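Side-chain contacts in acyltransferase (Actinoplanes teichomyceticus, PDB 4Q38), which probably transfers long fatty acyl chains from acyl-CoA to the amino sugar of teicoplanin-type glycopeptide antibiotics: residues 179-182 and 183-187; 148-151 and 152-156; 264-267 and 268-271; 309-312 and 313-317. One frame throughout, in Å; residues are numbered along the deposited sequence.

Interactions 1 and 2 belong to the helical N-terminal part, interactions 3 and 4 to the GNAT-like part that holds coenzyme A. Interaction 1 is buried, at the end of helix 177-184, and interaction 2, along helix 148-155, is partly buried and touches it where H183 meets T154 and L155. Interactions 3 and 4 lie farther from the centre of the chain and are partly buried. Each is a helix start capped by a serine, and both grip the same coenzyme, interaction 3 at its diphosphate and interaction 4 at its adenine and 3'-phosphate. Rings and carbonyl-bound side chains mark the first pair, anion-binding amides and hydroxyls the second.

Interaction 1 (179-182 and 183-187); sequences WTTY and HLRGI. With TEC (2-amino-6-O-decanoyl-2-deoxy-beta-D-glucopyranose), chain E.
R185 folds back along the last turn of helix 177-184 and holds T181 through two neighbouring nitrogens. Its CB, CG and CD run close beside T181 O, CB and CG at 3.3 Å, and a bend at chi3 (-71°) brings the guanidinium down beside the helix. There NE donates to T181 O at 2.9 Å, arriving well above the carbonyl plane, while NH2 reaches T181 OG1 at 3.1 Å. That hydroxyl is also hydrogen-bonded to W178 O, and R185 NH1 goes on to A106 O, so the buried charge is well provided with acceptors. The long arginine suits this place because its flat end also meets carbon: I187 CD1 lies 3.6 Å above the centre of one face. NH2 stands over the rim of the Y182 ring, though the cation-pi attraction is at most weak. W179 CZ3 covers the opposite face of that tyrosine.

Two residues before R185, H183 points its ring edge at the five-membered ring of W179, the planes at 90° and CE1 3.4 Å from W179 NE1. H183 ND1 makes a weak bond of 3.3 Å to W179 O; the stronger partner of the imidazole is Q157, hydrogen-bonded to NE2. The far face of W179 receives TEC O3. G186, with positive phi, ends the helix in a Schellman motif, and W179 makes this turn a wall of the sugar pocket.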
loop_
_atom_site.group_PDB
_atom_site.type_symbol
_atom_site.label_atom_id
_atom_site.label_comp_id
_atom_site.label_asym_id
_atom_site.label_seq_id
_atom_site.Cartn_x
_atom_site.Cartn_y
_atom_site.Cartn_z
ATOM N N TRP A 179 0.310 -2.499 -3.430
ATOM C CA TRP A 179 -0.068 -1.186 -2.903
ATOM C C TRP A 179 0.971 -0.131 -3.177
ATOM O O TRP A 179 0.624 0.997 -3.540
ATOM C CB TRP A 179 -0.408 -1.280 -1.418
ATOM C CG TRP A 179 -0.828 0.019 -0.786
ATOM C CD1 TRP A 179 -0.257 0.651 0.316
ATOM C CD2 TRP A 179 -1.932 0.893 -1.197
ATOM N NE1 TRP A 179 -0.906 1.822 0.601
ATOM C CE2 TRP A 179 -1.924 2.027 -0.264
ATOM C CE3 TRP A 179 -2.891 0.854 -2.211
ATOM C CZ2 TRP A 179 -2.846 3.067 -0.354
ATOM C CZ3 TRP A 179 -3.815 1.912 -2.295
ATOM C CH2 TRP A 179 -3.789 2.989 -1.386
ATOM N N THR A 180 2.252 -0.475 -3.033
ATOM C CA THR A 180 3.310 0.508 -3.339
ATOM C C THR A 180 3.389 0.894 -4.823
ATOM O O THR A 180 4.028 1.888 -5.139
ATOM C CB THR A 180 4.712 0.099 -2.819
ATOM O OG1 THR A 180 5.002 -1.222 -3.252
ATOM C CG2 THR A 180 4.769 0.148 -1.273
ATOM N N THR A 181 2.722 0.158 -5.723
ATOM C CA THR A 181 2.656 0.603 -7.127
ATOM C C THR A 181 1.922 1.934 -7.241
ATOM O O THR A 181 2.142 2.671 -8.193
ATOM C CB THR A 181 1.967 -0.397 -8.113
ATOM O OG1 THR A 181 0.573 -0.540 -7.801
ATOM C CG2 THR A 181 2.646 -1.764 -8.125
ATOM N N TYR A 182 1.034 2.221 -6.285
ATOM C CA TYR A 182 0.329 3.507 -6.269
ATOM C C TYR A 182 1.305 4.641 -5.969
ATOM O O TYR A 182 1.346 5.642 -6.694
ATOM C CB TYR A 182 -0.804 3.514 -5.241
ATOM C CG TYR A 182 -2.066 2.786 -5.664
ATOM C CD1 TYR A 182 -2.115 1.387 -5.701
ATOM C CD2 TYR A 182 -3.233 3.495 -5.988
ATOM C CE1 TYR A 182 -3.279 0.718 -6.075
ATOM C CE2 TYR A 182 -4.401 2.831 -6.359
ATOM C CZ TYR A 182 -4.414 1.445 -6.402
ATOM O OH TYR A 182 -5.562 0.781 -6.763
ATOM N N HIS A 183 2.095 4.483 -4.904
ATOM C CA HIS A 183 3.068 5.508 -4.545
ATOM C C HIS A 183 4.051 5.694 -5.666
ATOM O O HIS A 183 4.369 6.823 -6.036
ATOM C CB HIS A 183 3.842 5.137 -3.276
ATOM C CG HIS A 183 2.983 4.633 -2.143
ATOM N ND1 HIS A 183 2.199 3.550 -2.254
ATOM C CD2 HIS A 183 2.838 5.091 -0.836
ATOM C CE1 HIS A 183 1.571 3.322 -1.087
ATOM N NE2 HIS A 183 1.974 4.256 -0.211
ATOM N N LEU A 184 4.540 4.581 -6.210
ATOM C CA LEU A 184 5.600 4.596 -7.237
ATOM C C LEU A 184 5.151 5.078 -8.620
ATOM O O LEU A 184 5.979 5.477 -9.444
ATOM C CB LEU A 184 6.257 3.207 -7.350
ATOM C CG LEU A 184 7.068 2.751 -6.121
ATOM C CD1 LEU A 184 7.548 1.311 -6.275
ATOM C CD2 LEU A 184 8.229 3.679 -5.844
ATOM N N ARG A 185 3.848 5.046 -8.875
ATOM C CA ARG A 185 3.331 5.634 -10.107
ATOM C C ARG A 185 2.933 7.092 -9.942
ATOM O O ARG A 185 2.448 7.712 -10.882
ATOM C CB ARG A 185 2.156 4.824 -10.637
ATOM C CG ARG A 185 2.573 3.525 -11.303
ATOM C CD ARG A 185 1.349 2.741 -11.720
ATOM N NE ARG A 185 0.609 2.181 -10.582
ATOM C CZ ARG A 185 -0.671 1.823 -10.628
ATOM N NH1 ARG A 185 -1.391 2.040 -11.735
ATOM N NH2 ARG A 185 -1.253 1.284 -9.558
ATOM N N GLY A 186 3.136 7.655 -8.754
ATOM C CA GLY A 186 2.755 9.044 -8.548
ATOM C C GLY A 186 1.257 9.310 -8.667
ATOM O O GLY A 186 0.848 10.407 -9.044
ATOM N N ILE A 187 0.447 8.307 -8.346
ATOM C CA ILE A 187 -1.013 8.433 -8.385
ATOM C C ILE A 187 -1.641 8.462 -6.999
ATOM O O ILE A 187 -2.870 8.522 -6.872
ATOM C CB ILE A 187 -1.659 7.317 -9.256
ATOM C CG1 ILE A 187 -1.360 5.918 -8.687
ATOM C CG2 ILE A 187 -1.162 7.444 -10.688
ATOM C CD1 ILE A 187 -2.246 4.810 -9.221
HETATM C CAV TEC E . -14.439 6.940 9.199
HETATM C CAU TEC E . -13.213 7.577 8.584
HETATM C CAT TEC E . -13.246 7.574 7.078
HETATM C CAS TEC E . -13.706 6.253 6.528
HETATM C CAR TEC E . -13.180 6.084 5.134
HETATM C CAQ TEC E . -12.116 5.050 5.183
HETATM C CAP TEC E . -11.511 4.758 3.854
HETATM C CAO TEC E . -10.224 4.060 4.133
HETATM C CAN TEC E . -9.844 3.161 3.025
HETATM C CAM TEC E . -8.429 2.666 3.174
HETATM O OAW TEC E . -7.705 3.082 4.045
HETATM O O6 TEC E . -8.127 1.652 2.344
HETATM C C6 TEC E . -6.961 1.691 1.547
HETATM C C5 TEC E . -5.954 0.578 1.930
HETATM O O5 TEC E . -5.497 -0.134 0.820
HETATM C C1 TEC E . -4.981 -1.316 1.494
HETATM O O1 TEC E . -5.026 -2.463 0.881
HETATM C C2 TEC E . -3.577 -1.001 1.928
HETATM N N2 TEC E . -3.041 -2.175 2.596
HETATM C C3 TEC E . -3.817 0.024 2.934
HETATM O O3 TEC E . -2.584 0.492 3.035
HETATM C C4 TEC E . -4.726 1.151 2.520
HETATM O O4 TEC E . -5.110 1.776 3.593
#

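Interaction 2 (148-151 and 152-156); sequences DEVG and WETLT
T154 turns its hydroxyl back onto the carbonyl of V150 in the short helix 148-155 of the N-terminal domain, an i to i+4 contact typical of threonine within a helix. The two branched side chains cross obliquely, and V150 CG1 comes no nearer than 4.2 Å to T154 OG1, so the bond to the backbone ties these residues together. V150, buried and aliphatic, packs on R230 and F234 of helix 221-238, and T154 OG1 is hydrogen-bonded to R190 N as well.

W152 leans the other way. Its CG is anti to its own carbonyl carbon (chi1 -73°), and the indole swings back toward the preceding turn, where CD1 lies 3.2 Å from D148 O. R138 makes a cation-pi contact with this ring and a salt bridge with D148 OD1, linking both residues to helix 125-143. E149 and E153 are one turn apart, with OE2 of E149 5.8 Å from OE1 of E153. The like charges are not in contact; E153 OE2 accepts from G192 N. L155 rests its CG on G151 O. At V150 O two donors meet: T154 N at 2.9 Å and T154 OG1 at 2.8 Å, arriving from opposite faces of the carbonyl plane.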
loop_
_atom_site.group_PDB
_atom_site.type_symbol
_atom_site.label_atom_id
_atom_site.label_comp_id
_atom_site.label_asym_id
_atom_site.label_seq_id
_atom_site.Cartn_x
_atom_site.Cartn_y
_atom_site.Cartn_z
ATOM N N ASP A 148 8.385 18.983 -2.463
ATOM C CA ASP A 148 9.273 17.914 -2.008
ATOM C C ASP A 148 8.786 17.246 -0.728
ATOM O O ASP A 148 8.894 16.031 -0.591
ATOM C CB ASP A 148 10.694 18.433 -1.790
ATOM C CG ASP A 148 11.410 18.763 -3.084
ATOM O OD1 ASP A 148 11.048 18.219 -4.155
ATOM O OD2 ASP A 148 12.363 19.571 -3.023
ATOM N N GLU A 149 8.259 18.035 0.205
ATOM C CA GLU A 149 7.817 17.493 1.496
ATOM C C GLU A 149 6.636 16.536 1.321
ATOM O O GLU A 149 6.521 15.552 2.053
ATOM C CB GLU A 149 7.467 18.603 2.498
ATOM C CG GLU A 149 6.214 19.404 2.150
ATOM C CD GLU A 149 6.097 20.696 2.931
ATOM O OE1 GLU A 149 6.335 21.784 2.344
ATOM O OE2 GLU A 149 5.764 20.622 4.136
ATOM N N VAL A 150 5.773 16.832 0.349
ATOM C CA VAL A 150 4.608 15.987 0.066
ATOM C C VAL A 150 5.086 14.693 -0.592
ATOM O O VAL A 150 4.644 13.607 -0.221
ATOM C CB VAL A 150 3.555 16.713 -0.811
ATOM C CG1 VAL A 150 2.448 15.759 -1.232
ATOM C CG2 VAL A 150 2.970 17.904 -0.061
ATOM N N GLY A 151 5.994 14.823 -1.558
ATOM C CA GLY A 151 6.582 13.670 -2.238
ATOM C C GLY A 151 7.212 12.697 -1.251
ATOM O O GLY A 151 6.928 11.499 -1.284
ATOM N N TRP A 152 8.068 13.218 -0.367
ATOM C CA TRP A 152 8.703 12.379 0.652
ATOM C C TRP A 152 7.720 11.812 1.647
ATOM O O TRP A 152 7.753 10.618 1.927
ATOM C CB TRP A 152 9.856 13.122 1.344
ATOM C CG TRP A 152 11.053 13.252 0.430
ATOM C CD1 TRP A 152 11.623 14.424 -0.069
ATOM C CD2 TRP A 152 11.847 12.163 -0.161
ATOM N NE1 TRP A 152 12.694 14.144 -0.888
ATOM C CE2 TRP A 152 12.879 12.810 -0.993
ATOM C CE3 TRP A 152 11.819 10.766 -0.079
ATOM C CZ2 TRP A 152 13.828 12.074 -1.700
ATOM C CZ3 TRP A 152 12.777 10.035 -0.805
ATOM C CH2 TRP A 152 13.758 10.675 -1.593
ATOM N N GLU A 153 6.821 12.646 2.165
ATOM C CA GLU A 153 5.799 12.174 3.114
ATOM C C GLU A 153 5.021 10.984 2.533
ATOM O O GLU A 153 4.744 10.007 3.226
ATOM C CB GLU A 153 4.841 13.309 3.472
ATOM C CG GLU A 153 3.887 13.026 4.623
ATOM C CD GLU A 153 2.917 14.176 4.854
ATOM O OE1 GLU A 153 3.330 15.342 4.677
ATOM O OE2 GLU A 153 1.738 13.922 5.201
ATOM N N THR A 154 4.683 11.079 1.251
ATOM C CA THR A 154 3.991 9.996 0.547
ATOM C C THR A 154 4.812 8.702 0.529
ATOM O O THR A 154 4.306 7.627 0.847
ATOM C CB THR A 154 3.637 10.448 -0.879
ATOM O OG1 THR A 154 2.779 11.601 -0.801
ATOM C CG2 THR A 154 2.944 9.320 -1.664
ATOM N N LEU A 155 6.087 8.814 0.164
ATOM C CA LEU A 155 6.938 7.641 0.001
ATOM C C LEU A 155 7.311 6.940 1.311
ATOM O O LEU A 155 7.727 5.784 1.278
ATOM C CB LEU A 155 8.201 8.000 -0.817
ATOM C CG LEU A 155 7.935 8.479 -2.253
ATOM C CD1 LEU A 155 9.228 8.890 -2.950
ATOM C CD2 LEU A 155 7.200 7.424 -3.079
ATOM N N THR A 156 7.170 7.637 2.449
ATOM C CA THR A 156 7.466 7.060 3.774
ATOM C C THR A 156 6.585 5.885 4.164
ATOM O O THR A 156 6.926 5.165 5.105
ATOM C CB THR A 156 7.348 8.079 4.940
ATOM O OG1 THR A 156 5.992 8.541 5.050
ATOM C CG2 THR A 156 8.309 9.254 4.768
#

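Interaction 3 (264-267 and 268-271); sequences EDSN and IIQL. With COA (coenzyme A), chain D.
Between S266, whose backbone is extended, and the helical N267, the chain turns into helix 267-272, and the first i to i+4 bonds follow at once: Q270 N to S266 O and L271 N to N267 O. Serine suits the N-cap because a short hydroxyl can turn back to the first turn. With OG anti to its own N (chi1 162°), it accepts from I269 N at 3.2 Å in an almost straight bond (175°). The same oxygen donates to COA O2A at 2.6 Å, so one hydroxyl caps the start of the helix and also binds the diphosphate.

I269 packs against this cap, its CG1 3.4 Å from S266 OG. Q270 runs out extended and carries its amide back over the loop, where NE2 makes a weak bond to E264 O at 3.0 Å. The carboxylate of E264 forms a salt bridge with R273. N267 suits the next position because its amide can reach outward: ND2 gives COA O4A a bond of 2.9 Å, while its backbone N meets O1A at 2.8 Å. I268 N adds a bond to O2A at 3.1 Å, and the isoleucine side chain leans on that oxygen and touches W252. The positive end of the helix dipole probably assists. Backbone amides at a helix start holding the coenzyme A diphosphate are characteristic of the GNAT fold.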
loop_
_atom_site.group_PDB
_atom_site.type_symbol
_atom_site.label_atom_id
_atom_site.label_comp_id
_atom_site.label_asym_id
_atom_site.label_seq_id
_atom_site.Cartn_x
_atom_site.Cartn_y
_atom_site.Cartn_z
ATOM N N GLU A 264 -19.057 6.897 21.890
ATOM C CA GLU A 264 -19.145 8.209 21.269
ATOM C C GLU A 264 -17.804 8.912 21.125
ATOM O O GLU A 264 -17.656 9.804 20.298
ATOM C CB GLU A 264 -20.116 9.091 22.059
ATOM C CG GLU A 264 -21.567 8.819 21.707
ATOM C CD GLU A 264 -21.800 8.879 20.210
ATOM O OE1 GLU A 264 -21.617 9.973 19.628
ATOM O OE2 GLU A 264 -22.147 7.833 19.616
ATOM N N ASP A 265 -16.836 8.509 21.936
ATOM C CA ASP A 265 -15.505 9.094 21.877
ATOM C C ASP A 265 -14.669 8.507 20.726
ATOM O O ASP A 265 -13.604 9.034 20.406
ATOM C CB ASP A 265 -14.787 8.949 23.223
ATOM C CG ASP A 265 -14.570 7.501 23.621
ATOM O OD1 ASP A 265 -15.419 6.653 23.276
ATOM O OD2 ASP A 265 -13.550 7.209 24.281
ATOM N N SER A 266 -15.166 7.443 20.095
ATOM C CA SER A 266 -14.465 6.823 18.965
ATOM C C SER A 266 -14.361 7.794 17.791
ATOM O O SER A 266 -15.355 8.401 17.379
ATOM C CB SER A 266 -15.148 5.522 18.536
ATOM O OG SER A 266 -14.760 5.132 17.222
ATOM N N ASN A 267 -13.145 7.961 17.278
ATOM C CA ASN A 267 -12.914 8.771 16.081
ATOM C C ASN A 267 -13.638 8.212 14.854
ATOM O O ASN A 267 -14.231 8.967 14.085
ATOM C CB ASN A 267 -11.410 8.897 15.806
ATOM C CG ASN A 267 -10.697 9.707 16.877
ATOM O OD1 ASN A 267 -11.225 10.708 17.349
ATOM N ND2 ASN A 267 -9.505 9.270 17.270
ATOM N N ILE A 268 -13.585 6.891 14.692
ATOM C CA ILE A 268 -14.285 6.202 13.598
ATOM C C ILE A 268 -15.785 6.528 13.629
ATOM O O ILE A 268 -16.347 6.990 12.630
ATOM C CB ILE A 268 -14.010 4.680 13.621
ATOM C CG1 ILE A 268 -12.541 4.418 13.231
ATOM C CG2 ILE A 268 -14.958 3.929 12.682
ATOM C CD1 ILE A 268 -12.033 3.014 13.497
ATOM N N ILE A 269 -16.415 6.337 14.786
ATOM C CA ILE A 269 -17.850 6.599 14.916
ATOM C C ILE A 269 -18.180 8.041 14.544
ATOM O O ILE A 269 -19.003 8.272 13.647
ATOM C CB ILE A 269 -18.392 6.220 16.318
ATOM C CG1 ILE A 269 -18.103 4.742 16.619
ATOM C CG2 ILE A 269 -19.895 6.498 16.418
ATOM C CD1 ILE A 269 -18.814 3.754 15.712
ATOM N N GLN A 270 -17.512 9.005 15.185
ATOM C CA GLN A 270 -17.764 10.429 14.924
ATOM C C GLN A 270 -17.616 10.780 13.440
ATOM O O GLN A 270 -18.493 11.418 12.855
ATOM C CB GLN A 270 -16.824 11.317 15.748
ATOM C CG GLN A 270 -16.999 11.246 17.256
ATOM C CD GLN A 270 -15.786 11.788 17.996
ATOM O OE1 GLN A 270 -15.348 12.919 17.766
ATOM N NE2 GLN A 270 -15.233 10.978 18.891
ATOM N N LEU A 271 -16.524 10.330 12.823
ATOM C CA LEU A 271 -16.236 10.709 11.440
ATOM C C LEU A 271 -17.064 9.950 10.391
ATOM O O LEU A 271 -17.416 10.525 9.362
ATOM C CB LEU A 271 -14.731 10.605 11.131
ATOM C CG LEU A 271 -13.798 11.508 11.961
ATOM C CD1 LEU A 271 -12.341 11.128 11.708
ATOM C CD2 LEU A 271 -14.047 12.980 11.664
HETATM N N1A COA D . -6.016 -1.788 16.239
HETATM C C2A COA D . -6.303 -1.885 17.552
HETATM N N3A COA D . -7.037 -0.979 18.222
HETATM C C4A COA D . -7.532 0.110 17.579
HETATM C C5A COA D . -7.257 0.288 16.143
HETATM C C6A COA D . -6.444 -0.754 15.476
HETATM N N6A COA D . -6.141 -0.697 14.155
HETATM N N7A COA D . -7.863 1.434 15.782
HETATM C C8A COA D . -8.472 1.944 16.877
HETATM N N9A COA D . -8.260 1.159 17.951
HETATM C C1B COA D . -8.781 1.379 19.321
HETATM C C2B COA D . -8.440 2.743 19.893
HETATM O O2B COA D . -7.178 2.715 20.552
HETATM C C3B COA D . -9.604 2.987 20.830
HETATM O O3B COA D . -9.411 2.193 22.003
HETATM P P3B COA D . -10.113 2.507 23.429
HETATM O O7A COA D . -9.350 3.696 23.927
HETATM O O8A COA D . -9.919 1.210 24.167
HETATM O O9A COA D . -11.563 2.792 23.115
HETATM C C4B COA D . -10.777 2.390 20.059
HETATM O O4B COA D . -10.210 1.335 19.277
HETATM C C5B COA D . -11.520 3.387 19.165
HETATM O O5B COA D . -10.630 3.897 18.157
HETATM P P1A COA D . -11.001 5.138 17.211
HETATM O O1A COA D . -10.868 6.446 17.942
HETATM O O2A COA D . -12.307 4.800 16.540
HETATM O O3A COA D . -9.838 5.046 16.083
HETATM P P2A COA D . -8.378 5.719 16.172
HETATM O O4A COA D . -8.452 7.127 15.647
HETATM O O5A COA D . -7.754 5.495 17.525
HETATM O O6A COA D . -7.584 4.786 15.126
HETATM C CBP COA D . -6.843 4.305 12.829
HETATM C CCP COA D . -7.970 4.766 13.748
HETATM C CDP COA D . -7.436 4.286 11.430
HETATM C CEP COA D . -5.711 5.309 12.912
HETATM C CAP COA D . -6.350 2.897 13.240
HETATM O OAP COA D . -7.453 1.991 13.288
HETATM C C9P COA D . -5.278 2.270 12.367
HETATM O O9P COA D . -4.121 2.644 12.449
HETATM N N8P COA D . -5.652 1.282 11.548
HETATM C C7P COA D . -4.765 0.714 10.547
HETATM C C6P COA D . -4.931 1.422 9.203
HETATM C C5P COA D . -6.321 1.188 8.634
HETATM O O5P COA D . -7.097 0.410 9.178
HETATM N N4P COA D . -6.634 1.891 7.542
HETATM C C3P COA D . -7.825 1.608 6.745
HETATM C C2P COA D . -7.669 0.391 5.846
HETATM S S1P COA D . -9.198 0.107 4.891
#

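Interaction 4 (309-312 and 313-317); sequences PQRS and SLERA. With COA (coenzyme A), chain D.
A capping box opens helix 313-323 and forms one wall of the coenzyme A pocket, where the adenine and the 3'-phosphate are held. S312 and E315 exchange bonds: E315 N gives to S312 OG at 3.1 Å, and S312 N gives to E315 OE1 at 2.8 Å, on the anti side of the carboxylate. Serine and glutamate fit these positions because one has a short hydroxyl for the cap and the other a chain long enough to fold back over the first turn. S312 OG, which chi1 of 76° sets between its own N and carbonyl carbon, also donates to COA N3A at 3.0 Å, so the capping hydroxyl also holds the adenine. The other oxygen of E315, OE2, forms a salt bridge of 2.8 Å with R311 NH2. E315 OE1 stands over the centre of one face of the R311 guanidinium, the carboxylate plane turned nearly perpendicular to it (82°).

S313 binds the phosphate twice, through N to O8A and through OG to O9A, the latter at 2.6 Å. R316 bends back to donate from NH1 to Q310 O at 3.2 Å, with that oxygen in its guanidinium plane, and more weakly to R311 O. This holds its charge beside the loop carbonyls, not far from the phosphate. L314 puts CD2 3.6 Å from COA C5A, an apolar partner for the purine. The helix start is seated against helix 290-298, where V297 touches L314 and E315 and F298 touches P309 and E315; L314 also reaches W252 and L258 in the loop following strand 246-251.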
loop_
_atom_site.group_PDB
_atom_site.type_symbol
_atom_site.label_atom_id
_atom_site.label_comp_id
_atom_site.label_asym_id
_atom_site.label_seq_id
_atom_site.Cartn_x
_atom_site.Cartn_y
_atom_site.Cartn_z
ATOM N N PRO A 309 -4.747 -10.038 21.095
ATOM C CA PRO A 309 -4.853 -9.038 22.167
ATOM C C PRO A 309 -6.273 -8.479 22.361
ATOM O O PRO A 309 -7.084 -8.491 21.429
ATOM C CB PRO A 309 -3.887 -7.929 21.723
ATOM C CG PRO A 309 -3.614 -8.179 20.276
ATOM C CD PRO A 309 -3.745 -9.656 20.081
ATOM N N GLN A 310 -6.557 -8.006 23.570
ATOM C CA GLN A 310 -7.882 -7.499 23.925
ATOM C C GLN A 310 -7.760 -6.207 24.720
ATOM O O GLN A 310 -8.601 -5.908 25.572
ATOM C CB GLN A 310 -8.667 -8.547 24.728
ATOM C CG GLN A 310 -8.948 -9.840 23.981
ATOM C CD GLN A 310 -10.100 -9.718 22.995
ATOM O OE1 GLN A 310 -11.265 -9.888 23.360
ATOM N NE2 GLN A 310 -9.778 -9.439 21.734
ATOM N N ARG A 311 -6.711 -5.444 24.430
ATOM C CA ARG A 311 -6.416 -4.206 25.151
ATOM C C ARG A 311 -7.363 -3.043 24.825
ATOM O O ARG A 311 -7.737 -2.286 25.724
ATOM C CB ARG A 311 -4.961 -3.785 24.917
ATOM C CG ARG A 311 -3.921 -4.752 25.478
ATOM C CD ARG A 311 -2.540 -4.509 24.879
ATOM N NE ARG A 311 -2.434 -5.008 23.504
ATOM C CZ ARG A 311 -2.578 -4.265 22.406
ATOM N NH1 ARG A 311 -2.834 -2.964 22.497
ATOM N NH2 ARG A 311 -2.463 -4.826 21.208
ATOM N N SER A 312 -7.737 -2.895 23.554
ATOM C CA SER A 312 -8.581 -1.769 23.126
ATOM C C SER A 312 -10.033 -2.190 22.927
ATOM O O SER A 312 -10.321 -3.374 22.728
ATOM C CB SER A 312 -8.043 -1.154 21.826
ATOM O OG SER A 312 -8.365 -1.973 20.707
ATOM N N SER A 313 -10.945 -1.218 22.949
ATOM C CA SER A 313 -12.363 -1.509 22.732
ATOM C C SER A 313 -12.633 -2.155 21.363
ATOM O O SER A 313 -13.488 -3.029 21.251
ATOM C CB SER A 313 -13.255 -0.281 22.982
ATOM O OG SER A 313 -12.959 0.798 22.114
ATOM N N LEU A 314 -11.880 -1.750 20.341
ATOM C CA LEU A 314 -12.055 -2.313 19.002
ATOM C C LEU A 314 -11.557 -3.753 18.893
ATOM O O LEU A 314 -12.200 -4.586 18.248
ATOM C CB LEU A 314 -11.385 -1.425 17.946
ATOM C CG LEU A 314 -11.375 -1.884 16.483
ATOM C CD1 LEU A 314 -12.787 -2.109 15.965
ATOM C CD2 LEU A 314 -10.646 -0.844 15.655
ATOM N N GLU A 315 -10.412 -4.038 19.513
ATOM C CA GLU A 315 -9.894 -5.407 19.585
ATOM C C GLU A 315 -10.924 -6.342 20.226
ATOM O O GLU A 315 -11.171 -7.443 19.721
ATOM C CB GLU A 315 -8.578 -5.460 20.369
ATOM C CG GLU A 315 -7.380 -4.867 19.636
ATOM C CD GLU A 315 -6.157 -4.694 20.525
ATOM O OE1 GLU A 315 -6.311 -4.558 21.762
ATOM O OE2 GLU A 315 -5.030 -4.684 19.987
ATOM N N ARG A 316 -11.527 -5.892 21.326
ATOM C CA ARG A 316 -12.570 -6.669 22.022
ATOM C C ARG A 316 -13.812 -6.801 21.144
ATOM O O ARG A 316 -14.427 -7.857 21.093
ATOM C CB ARG A 316 -12.913 -6.040 23.378
ATOM C CG ARG A 316 -11.745 -6.056 24.361
ATOM C CD ARG A 316 -12.114 -5.627 25.776
ATOM N NE ARG A 316 -12.532 -4.226 25.871
ATOM C CZ ARG A 316 -11.714 -3.186 26.027
ATOM N NH1 ARG A 316 -10.397 -3.355 26.094
ATOM N NH2 ARG A 316 -12.216 -1.960 26.118
ATOM N N ALA A 317 -14.148 -5.723 20.432
ATOM C CA ALA A 317 -15.286 -5.701 19.517
ATOM C C ALA A 317 -15.159 -6.711 18.386
ATOM O O ALA A 317 -16.076 -7.511 18.162
ATOM C CB ALA A 317 -15.483 -4.300 18.952
HETATM N N1A COA D . -6.016 -1.788 16.239
HETATM C C2A COA D . -6.303 -1.885 17.552
HETATM N N3A COA D . -7.037 -0.979 18.222
HETATM C C4A COA D . -7.532 0.110 17.579
HETATM C C5A COA D . -7.257 0.288 16.143
HETATM C C6A COA D . -6.444 -0.754 15.476
HETATM N N6A COA D . -6.141 -0.697 14.155
HETATM N N7A COA D . -7.863 1.434 15.782
HETATM C C8A COA D . -8.472 1.944 16.877
HETATM N N9A COA D . -8.260 1.159 17.951
HETATM C C1B COA D . -8.781 1.379 19.321
HETATM C C2B COA D . -8.440 2.743 19.893
HETATM O O2B COA D . -7.178 2.715 20.552
HETATM C C3B COA D . -9.604 2.987 20.830
HETATM O O3B COA D . -9.411 2.193 22.003
HETATM P P3B COA D . -10.113 2.507 23.429
HETATM O O7A COA D . -9.350 3.696 23.927
HETATM O O8A COA D . -9.919 1.210 24.167
HETATM O O9A COA D . -11.563 2.792 23.115
HETATM C C4B COA D . -10.777 2.390 20.059
HETATM O O4B COA D . -10.210 1.335 19.277
HETATM C C5B COA D . -11.520 3.387 19.165
HETATM O O5B COA D . -10.630 3.897 18.157
HETATM P P1A COA D . -11.001 5.138 17.211
HETATM O O1A COA D . -10.868 6.446 17.942
HETATM O O2A COA D . -12.307 4.800 16.540
HETATM O O3A COA D . -9.838 5.046 16.083
HETATM P P2A COA D . -8.378 5.719 16.172
HETATM O O4A COA D . -8.452 7.127 15.647
HETATM O O5A COA D . -7.754 5.495 17.525
HETATM O O6A COA D . -7.584 4.786 15.126
HETATM C CBP COA D . -6.843 4.305 12.829
HETATM C CCP COA D . -7.970 4.766 13.748
HETATM C CDP COA D . -7.436 4.286 11.430
HETATM C CEP COA D . -5.711 5.309 12.912
HETATM C CAP COA D . -6.350 2.897 13.240
HETATM O OAP COA D . -7.453 1.991 13.288
HETATM C C9P COA D . -5.278 2.270 12.367
HETATM O O9P COA D . -4.121 2.644 12.449
HETATM N N8P COA D . -5.652 1.282 11.548
HETATM C C7P COA D . -4.765 0.714 10.547
HETATM C C6P COA D . -4.931 1.422 9.203
HETATM C C5P COA D . -6.321 1.188 8.634
HETATM O O5P COA D . -7.097 0.410 9.178
HETATM N N4P COA D . -6.634 1.891 7.542
HETATM C C3P COA D . -7.825 1.608 6.745
HETATM C C2P COA D . -7.669 0.391 5.846
HETATM S S1P COA D . -9.198 0.107 4.891
#